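Local coordinates for probable mannosyltransferase KTR4 (Saccharomyces cerevisiae, PDB 5A07), which is a probable mannosyltransferase with a GT-A-type glycosyltransferase domain, seen here with bound GDP and a manganese ion, at residues 328-338 with 357-366. Residues are numbered along the deposited sequence; the frame is centred on the assembly and turned at random.
Sequences FLRSEPYEKYM and VRSLALALFA
Tyr-337 enters helix 357-365 as a knob into a hole formed by Val-357, Leu-360, Ala-361 and Phe-365, a clear case of helix-helix packing in a GT-A glycosyltransferase domain. The axes of 332-338 and 357-365 run nearer antiparallel than parallel, at 138°, and a small residue sits where the backbones come close: Ala-361 CB lies 3.5 Å from Tyr-334 CD1 and also touches Tyr-337 CD2. Around this methyl the packing is tight. Phe-365 turns its ring edge to the face of Tyr-337 in a T-shaped pair, centroids 5.6 Å apart, while the tyrosine's own edge meets Val-357 O in its plane. The hydroxyl of Tyr-337 rests against Leu-360 and hydrogen-bonds to Thr-276. Ahead of helix 332-338, Phe-328, with CG anti to the backbone N, reaches across to place CE2 3.5 Å from Leu-362 CD2, its ring edge near the carbonyl oxygens of Ala-361 and Phe-365. The looser border lies at partly exposed Pro-333, whose CB stands 4.1 Å from Phe-365 CG; beyond it, Glu-332 and Lys-336 face solvent.

The polar side is buried instead. Leu-329 CD2 and Met-338 CE cover opposite faces of the Tyr-334 ring, holding it between them, and its hydroxyl bonds to Ser-213 O. Arg-358, whose side chain is about 10 Å from the bound GDP, forms a salt bridge with Glu-322 through NH2. Bends at chi2 and chi3 bring its guanidinium back toward Tyr-334, where NH1 donates to OH at 3.0 Å; the bond is clearly bent, 136° at the hydrogen, although the oxygen lies just 7° out of the guanidinium plane.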
loop_
_atom_site.group_PDB
_atom_site.type_symbol
_atom_site.label_atom_id
_atom_site.label_comp_id
_atom_site.label_asym_id
_atom_site.label_seq_id
_atom_site.Cartn_x
_atom_site.Cartn_y
_atom_site.Cartn_z
ATOM N N PHE B 328 -9.679 -9.849 3.125
ATOM C CA PHE B 328 -9.702 -9.559 1.727
ATOM C C PHE B 328 -8.656 -10.363 0.930
ATOM O O PHE B 328 -8.937 -10.924 -0.118
ATOM C CB PHE B 328 -9.602 -8.022 1.457
ATOM C CG PHE B 328 -9.530 -7.702 0.030
ATOM C CD1 PHE B 328 -10.642 -7.878 -0.809
ATOM C CD2 PHE B 328 -8.343 -7.280 -0.544
ATOM C CE1 PHE B 328 -10.563 -7.615 -2.171
ATOM C CE2 PHE B 328 -8.270 -7.006 -1.899
ATOM C CZ PHE B 328 -9.403 -7.162 -2.725
ATOM N N LEU B 329 -7.429 -10.423 1.445
ATOM C CA LEU B 329 -6.358 -11.107 0.741
ATOM C C LEU B 329 -6.643 -12.628 0.680
ATOM O O LEU B 329 -6.153 -13.311 -0.198
ATOM C CB LEU B 329 -5.035 -10.897 1.458
ATOM C CG LEU B 329 -4.570 -9.427 1.626
ATOM C CD1 LEU B 329 -3.152 -9.337 2.093
ATOM C CD2 LEU B 329 -4.750 -8.650 0.370
ATOM N N ARG B 330 -7.305 -13.123 1.707
ATOM C CA ARG B 330 -7.646 -14.539 1.791
ATOM C C ARG B 330 -8.886 -14.931 0.944
ATOM O O ARG B 330 -9.202 -16.112 0.865
ATOM C CB ARG B 330 -7.846 -14.904 3.235
ATOM C CG ARG B 330 -6.531 -14.897 4.015
ATOM C CD ARG B 330 -6.788 -14.961 5.524
ATOM N NE ARG B 330 -5.466 -15.037 6.174
ATOM C CZ ARG B 330 -5.229 -14.735 7.438
ATOM N NH1 ARG B 330 -6.152 -14.251 8.178
ATOM N NH2 ARG B 330 -4.013 -14.829 7.915
ATOM N N SER B 331 -9.596 -13.949 0.394
ATOM C CA SER B 331 -10.844 -14.133 -0.347
ATOM C C SER B 331 -10.568 -14.640 -1.710
ATOM O O SER B 331 -9.468 -14.559 -2.232
ATOM C CB SER B 331 -11.618 -12.785 -0.451
ATOM O OG SER B 331 -11.009 -11.880 -1.424
ATOM N N GLU B 332 -11.596 -15.239 -2.329
ATOM C CA GLU B 332 -11.402 -15.972 -3.585
ATOM C C GLU B 332 -10.889 -15.105 -4.684
ATOM O O GLU B 332 -9.931 -15.459 -5.366
ATOM C CB GLU B 332 -12.714 -16.675 -4.005
ATOM C CG GLU B 332 -12.533 -17.389 -5.345
ATOM C CD GLU B 332 -13.861 -17.930 -5.904
ATOM O OE1 GLU B 332 -14.770 -18.237 -5.140
ATOM O OE2 GLU B 332 -14.001 -17.974 -7.142
ATOM N N PRO B 333 -11.424 -13.876 -4.852
ATOM C CA PRO B 333 -10.918 -13.101 -5.962
ATOM C C PRO B 333 -9.427 -12.764 -5.867
ATOM O O PRO B 333 -8.676 -12.828 -6.865
ATOM C CB PRO B 333 -11.760 -11.828 -5.918
ATOM C CG PRO B 333 -12.940 -12.145 -5.105
ATOM C CD PRO B 333 -12.541 -13.222 -4.167
ATOM N N TYR B 334 -8.986 -12.404 -4.659
ATOM C CA TYR B 334 -7.560 -12.034 -4.459
ATOM C C TYR B 334 -6.691 -13.262 -4.687
ATOM O O TYR B 334 -5.705 -13.214 -5.424
ATOM C CB TYR B 334 -7.298 -11.473 -3.052
ATOM C CG TYR B 334 -5.945 -10.833 -2.986
ATOM C CD1 TYR B 334 -5.781 -9.504 -3.335
ATOM C CD2 TYR B 334 -4.808 -11.550 -2.603
ATOM C CE1 TYR B 334 -4.517 -8.890 -3.300
ATOM C CE2 TYR B 334 -3.563 -10.962 -2.578
ATOM C CZ TYR B 334 -3.399 -9.642 -2.945
ATOM O OH TYR B 334 -2.164 -9.042 -2.916
ATOM N N GLU B 335 -7.041 -14.365 -4.057
ATOM C CA GLU B 335 -6.212 -15.594 -4.199
ATOM C C GLU B 335 -6.140 -16.127 -5.632
ATOM O O GLU B 335 -5.070 -16.522 -6.131
ATOM C CB GLU B 335 -6.738 -16.663 -3.283
ATOM C CG GLU B 335 -6.706 -16.288 -1.795
ATOM C CD GLU B 335 -5.323 -16.453 -1.185
ATOM O OE1 GLU B 335 -4.315 -16.002 -1.805
ATOM O OE2 GLU B 335 -5.255 -17.053 -0.078
ATOM N N LYS B 336 -7.264 -16.045 -6.354
ATOM C CA LYS B 336 -7.275 -16.471 -7.762
ATOM C C LYS B 336 -6.455 -15.559 -8.618
ATOM O O LYS B 336 -5.706 -15.988 -9.560
ATOM C CB LYS B 336 -8.707 -16.502 -8.265
ATOM C CG LYS B 336 -9.548 -17.537 -7.555
ATOM C CD LYS B 336 -9.267 -18.930 -8.113
ATOM C CE LYS B 336 -10.401 -19.864 -7.651
ATOM N NZ LYS B 336 -9.944 -21.271 -7.670
ATOM N N TYR B 337 -6.549 -14.260 -8.311
ATOM C CA TYR B 337 -5.739 -13.333 -9.068
ATOM C C TYR B 337 -4.277 -13.630 -8.825
ATOM O O TYR B 337 -3.444 -13.562 -9.747
ATOM C CB TYR B 337 -6.155 -11.872 -8.674
ATOM C CG TYR B 337 -5.397 -10.767 -9.288
ATOM C CD1 TYR B 337 -5.230 -10.682 -10.644
ATOM C CD2 TYR B 337 -4.927 -9.685 -8.500
ATOM C CE1 TYR B 337 -4.566 -9.605 -11.214
ATOM C CE2 TYR B 337 -4.230 -8.627 -9.054
ATOM C CZ TYR B 337 -4.093 -8.562 -10.411
ATOM O OH TYR B 337 -3.407 -7.529 -10.952
ATOM N N MET B 338 -3.918 -13.852 -7.552
ATOM C CA MET B 338 -2.490 -14.139 -7.254
ATOM C C MET B 338 -1.982 -15.397 -8.040
ATOM O O MET B 338 -0.891 -15.389 -8.630
ATOM C CB MET B 338 -2.276 -14.366 -5.728
ATOM C CG MET B 338 -2.483 -13.141 -4.839
ATOM S SD MET B 338 -1.560 -11.695 -5.406
ATOM C CE MET B 338 -2.856 -10.819 -6.254
ATOM N N VAL B 357 0.256 -4.628 -7.640
ATOM C CA VAL B 357 -0.532 -5.834 -7.559
ATOM C C VAL B 357 -1.606 -5.763 -6.522
ATOM O O VAL B 357 -2.785 -6.076 -6.779
ATOM C CB VAL B 357 0.387 -7.055 -7.315
ATOM C CG1 VAL B 357 -0.399 -8.326 -6.961
ATOM C CG2 VAL B 357 1.285 -7.268 -8.527
ATOM N N ARG B 358 -1.239 -5.390 -5.296
ATOM C CA ARG B 358 -2.260 -5.201 -4.235
ATOM C C ARG B 358 -3.310 -4.166 -4.667
ATOM O O ARG B 358 -4.520 -4.351 -4.418
ATOM C CB ARG B 358 -1.559 -4.706 -2.932
ATOM C CG ARG B 358 -2.488 -4.426 -1.778
ATOM C CD ARG B 358 -2.460 -5.540 -0.784
ATOM N NE ARG B 358 -1.193 -5.561 -0.040
ATOM C CZ ARG B 358 -0.315 -6.561 -0.061
ATOM N NH1 ARG B 358 -0.566 -7.684 -0.775
ATOM N NH2 ARG B 358 0.779 -6.473 0.676
ATOM N N SER B 359 -2.836 -3.091 -5.286
ATOM C CA SER B 359 -3.675 -1.924 -5.631
ATOM C C SER B 359 -4.671 -2.271 -6.763
ATOM O O SER B 359 -5.831 -1.888 -6.687
ATOM C CB SER B 359 -2.825 -0.732 -6.069
ATOM O OG SER B 359 -1.987 -0.307 -5.010
ATOM N N LEU B 360 -4.238 -3.079 -7.721
ATOM C CA LEU B 360 -5.171 -3.530 -8.800
ATOM C C LEU B 360 -6.276 -4.391 -8.264
ATOM O O LEU B 360 -7.451 -4.208 -8.570
ATOM C CB LEU B 360 -4.407 -4.288 -9.921
ATOM C CG LEU B 360 -3.597 -3.374 -10.765
ATOM C CD1 LEU B 360 -2.578 -4.154 -11.599
ATOM C CD2 LEU B 360 -4.462 -2.588 -11.720
ATOM N N ALA B 361 -5.911 -5.299 -7.361
ATOM C CA ALA B 361 -6.883 -6.139 -6.726
ATOM C C ALA B 361 -7.882 -5.328 -5.899
ATOM O O ALA B 361 -9.095 -5.591 -5.949
ATOM C CB ALA B 361 -6.244 -7.173 -5.858
ATOM N N LEU B 362 -7.372 -4.409 -5.086
ATOM C CA LEU B 362 -8.270 -3.589 -4.280
ATOM C C LEU B 362 -9.224 -2.746 -5.187
ATOM O O LEU B 362 -10.372 -2.573 -4.905
ATOM C CB LEU B 362 -7.436 -2.682 -3.376
ATOM C CG LEU B 362 -6.814 -3.353 -2.176
ATOM C CD1 LEU B 362 -5.717 -2.414 -1.641
ATOM C CD2 LEU B 362 -7.850 -3.621 -1.099
ATOM N N ALA B 363 -8.695 -2.167 -6.238
ATOM C CA ALA B 363 -9.485 -1.265 -7.062
ATOM C C ALA B 363 -10.553 -2.044 -7.892
ATOM O O ALA B 363 -11.641 -1.526 -8.150
ATOM C CB ALA B 363 -8.563 -0.513 -7.992
ATOM N N LEU B 364 -10.216 -3.263 -8.309
ATOM C CA LEU B 364 -11.101 -4.047 -9.187
ATOM C C LEU B 364 -12.092 -4.871 -8.395
ATOM O O LEU B 364 -13.267 -5.012 -8.829
ATOM C CB LEU B 364 -10.283 -4.972 -10.087
ATOM C CG LEU B 364 -9.484 -4.179 -11.099
ATOM C CD1 LEU B 364 -8.474 -5.078 -11.741
ATOM C CD2 LEU B 364 -10.350 -3.535 -12.151
ATOM N N PHE B 365 -11.705 -5.388 -7.216
ATOM C CA PHE B 365 -12.475 -6.435 -6.554
ATOM C C PHE B 365 -13.115 -6.006 -5.292
ATOM O O PHE B 365 -13.691 -6.837 -4.623
ATOM C CB PHE B 365 -11.633 -7.714 -6.303
ATOM C CG PHE B 365 -10.853 -8.187 -7.520
ATOM C CD1 PHE B 365 -11.438 -8.187 -8.769
ATOM C CD2 PHE B 365 -9.587 -8.664 -7.395
ATOM C CE1 PHE B 365 -10.737 -8.596 -9.914
ATOM C CE2 PHE B 365 -8.854 -9.051 -8.499
ATOM C CZ PHE B 365 -9.433 -9.019 -9.777
ATOM N N ALA B 366 -13.046 -4.711 -4.960
ATOM C CA ALA B 366 -13.608 -4.183 -3.721
ATOM C C ALA B 366 -14.238 -2.838 -3.989
ATOM O O ALA B 366 -13.882 -2.146 -4.939
ATOM C CB ALA B 366 -12.553 -4.013 -2.644
#